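PDB 5H2D: KLLA0C04147p from Kluyveromyces lactis, which probably binds and transfers sterols, and holds ergosterol in the pocket of its oxysterol-binding protein-related domain. Local coordinates for residues Glu78-Ala83 with Tyr138-Glu143. Numbering follows the deposited sequence.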
loop_
_atom_site.group_PDB
_atom_site.type_symbol
_atom_site.label_atom_id
_atom_site.label_comp_id
_atom_site.label_asym_id
_atom_site.label_seq_id
_atom_site.Cartn_x
_atom_site.Cartn_y
_atom_site.Cartn_z
ATOM N N GLU A 78 -3.748 0.877 0.407
ATOM C CA GLU A 78 -3.983 0.840 1.843
ATOM C C GLU A 78 -2.755 1.258 2.653
ATOM O O GLU A 78 -2.877 1.440 3.869
ATOM C CB GLU A 78 -4.477 -0.558 2.252
ATOM C CG GLU A 78 -5.858 -0.872 1.645
ATOM C CD GLU A 78 -6.468 -2.196 2.106
ATOM O OE1 GLU A 78 -6.605 -2.425 3.331
ATOM O OE2 GLU A 78 -6.853 -3.006 1.233
ATOM N N ASP A 79 -1.591 1.428 2.010
ATOM C CA ASP A 79 -0.460 2.091 2.663
ATOM C C ASP A 79 -0.868 3.442 3.223
ATOM O O ASP A 79 -0.265 3.932 4.190
ATOM C CB ASP A 79 0.696 2.357 1.689
ATOM C CG ASP A 79 1.479 1.128 1.291
ATOM O OD1 ASP A 79 1.359 0.054 1.928
ATOM O OD2 ASP A 79 2.237 1.274 0.296
ATOM N N LEU A 80 -1.873 4.062 2.619
ATOM C CA LEU A 80 -2.224 5.447 2.916
ATOM C C LEU A 80 -3.279 5.593 3.999
ATOM O O LEU A 80 -3.689 6.728 4.281
ATOM C CB LEU A 80 -2.719 6.128 1.636
ATOM C CG LEU A 80 -1.704 6.101 0.495
ATOM C CD1 LEU A 80 -2.256 6.840 -0.708
ATOM C CD2 LEU A 80 -0.372 6.701 0.961
ATOM N N GLU A 81 -3.738 4.494 4.613
ATOM C CA GLU A 81 -4.870 4.591 5.530
ATOM C C GLU A 81 -4.602 5.599 6.644
ATOM O O GLU A 81 -5.499 6.357 7.030
ATOM C CB GLU A 81 -5.200 3.222 6.132
ATOM C CG GLU A 81 -6.382 3.274 7.081
ATOM C CD GLU A 81 -6.842 1.889 7.547
ATOM O OE1 GLU A 81 -6.298 0.868 7.071
ATOM O OE2 GLU A 81 -7.748 1.814 8.400
ATOM N N TYR A 82 -3.382 5.621 7.170
ATOM C CA TYR A 82 -3.024 6.515 8.273
ATOM C C TYR A 82 -2.015 7.571 7.830
ATOM O O TYR A 82 -1.084 7.908 8.561
ATOM C CB TYR A 82 -2.485 5.708 9.452
ATOM C CG TYR A 82 -3.458 4.644 9.931
ATOM C CD1 TYR A 82 -4.439 4.941 10.877
ATOM C CD2 TYR A 82 -3.398 3.341 9.442
ATOM C CE1 TYR A 82 -5.339 3.978 11.326
ATOM C CE2 TYR A 82 -4.285 2.368 9.891
ATOM C CZ TYR A 82 -5.261 2.687 10.815
ATOM O OH TYR A 82 -6.133 1.710 11.245
ATOM N N ALA A 83 -2.187 8.093 6.617
ATOM C CA ALA A 83 -1.266 9.068 6.052
ATOM C C ALA A 83 -1.227 10.383 6.832
ATOM O O ALA A 83 -0.291 11.161 6.619
ATOM C CB ALA A 83 -1.629 9.340 4.590
ATOM N N TYR A 138 -4.264 14.740 -0.896
ATOM C CA TYR A 138 -3.327 13.879 -1.604
ATOM C C TYR A 138 -3.987 13.200 -2.800
ATOM O O TYR A 138 -5.211 13.055 -2.876
ATOM C CB TYR A 138 -2.674 12.822 -0.679
ATOM C CG TYR A 138 -3.544 11.685 -0.163
ATOM C CD1 TYR A 138 -3.984 10.677 -1.011
ATOM C CD2 TYR A 138 -3.850 11.575 1.195
ATOM C CE1 TYR A 138 -4.744 9.622 -0.534
ATOM C CE2 TYR A 138 -4.602 10.516 1.684
ATOM C CZ TYR A 138 -5.048 9.542 0.812
ATOM O OH TYR A 138 -5.792 8.488 1.298
ATOM N N ARG A 139 -3.137 12.793 -3.746
ATOM C CA ARG A 139 -3.548 12.017 -4.908
ATOM C C ARG A 139 -2.635 10.808 -5.009
ATOM O O ARG A 139 -1.418 10.934 -4.860
ATOM C CB ARG A 139 -3.498 12.855 -6.204
ATOM C CG ARG A 139 -2.100 13.256 -6.659
ATOM C CD ARG A 139 -2.180 14.242 -7.828
ATOM N NE ARG A 139 -0.893 14.360 -8.497
ATOM C CZ ARG A 139 -0.634 15.205 -9.484
ATOM N NH1 ARG A 139 -1.574 16.046 -9.907
ATOM N NH2 ARG A 139 0.566 15.221 -10.042
ATOM N N PHE A 140 -3.232 9.645 -5.250
ATOM C CA PHE A 140 -2.539 8.376 -5.421
ATOM C C PHE A 140 -2.808 7.850 -6.820
ATOM O O PHE A 140 -3.948 7.872 -7.287
ATOM C CB PHE A 140 -3.034 7.344 -4.389
ATOM C CG PHE A 140 -2.577 5.925 -4.654
ATOM C CD1 PHE A 140 -1.392 5.451 -4.094
ATOM C CD2 PHE A 140 -3.341 5.063 -5.433
ATOM C CE1 PHE A 140 -0.975 4.144 -4.331
ATOM C CE2 PHE A 140 -2.925 3.750 -5.665
ATOM C CZ PHE A 140 -1.748 3.301 -5.103
ATOM N N PHE A 141 -1.770 7.338 -7.474
ATOM C CA PHE A 141 -1.940 6.725 -8.780
ATOM C C PHE A 141 -1.032 5.512 -8.890
ATOM O O PHE A 141 0.094 5.525 -8.383
ATOM C CB PHE A 141 -1.615 7.692 -9.924
ATOM C CG PHE A 141 -1.829 7.085 -11.268
ATOM C CD1 PHE A 141 -3.117 6.825 -11.719
ATOM C CD2 PHE A 141 -0.757 6.711 -12.055
ATOM C CE1 PHE A 141 -3.329 6.230 -12.956
ATOM C CE2 PHE A 141 -0.961 6.113 -13.296
ATOM C CZ PHE A 141 -2.253 5.877 -13.739
ATOM N N THR A 142 -1.516 4.472 -9.569
ATOM C CA THR A 142 -0.701 3.281 -9.771
ATOM C C THR A 142 -1.056 2.648 -11.112
ATOM O O THR A 142 -2.204 2.720 -11.569
ATOM C CB THR A 142 -0.883 2.275 -8.608
ATOM O OG1 THR A 142 -0.042 1.137 -8.810
ATOM C CG2 THR A 142 -2.330 1.795 -8.520
ATOM N N GLU A 143 -0.045 2.045 -11.748
ATOM C CA GLU A 143 -0.205 1.308 -12.998
ATOM C C GLU A 143 0.424 -0.067 -12.838
ATOM O O GLU A 143 1.505 -0.197 -12.255
ATOM C CB GLU A 143 0.458 2.030 -14.183
ATOM C CG GLU A 143 0.384 1.262 -15.503
ATOM C CD GLU A 143 1.011 2.021 -16.680
ATOM O OE1 GLU A 143 0.884 1.546 -17.823
ATOM O OE2 GLU A 143 1.617 3.085 -16.462
HETATM O O HOH W 1 -5.841 8.368 4.030
#
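The Tyr138 ring meets two apolar groups of 78-83, each approaching obliquely. Leu80 CD1 lies 3.7 Å from Tyr138 CE1, and Ala83 CB lies 4.3 Å from Tyr138 CE2. A water sits at the hydroxyl edge of this ring, in its plane. The Phe140 ring also takes Leu80 obliquely, with Leu80 CD1 3.8 Å from Phe140 CD1. Leu80 CD1 therefore fits between the two aromatic side chains, which leave the same side of strand 138-146. Leu80 CG stands anti to the carbonyl carbon (chi1 -58°), and the extended chi2 carries CD1 out to the strand. Thr156 of the adjoining strand 151-157 touches both Leu80 and Phe140.

The water bridges the two segments. It donates to Leu80 O at 2.7 Å and is hydrogen-bonded to Tyr138 OH at 2.7 Å. Leu80 O also accepts from Ala83 N (3.1 Å), closing a type I turn, so two bonds grip this buried carbonyl.

The contact packs the link between helices 72-77 and 84-90 against strand 138-146 of the oxysterol-binding domain. Asp79, next to Leu80, touches ergosterol and forms a salt bridge with Lys205. The direct contacts are all apolar, so the water supplies the polar link, giving Tyr138 OH and Leu80 O a shared partner within a buried interface beside the sterol-contacting Asp79 in sequence.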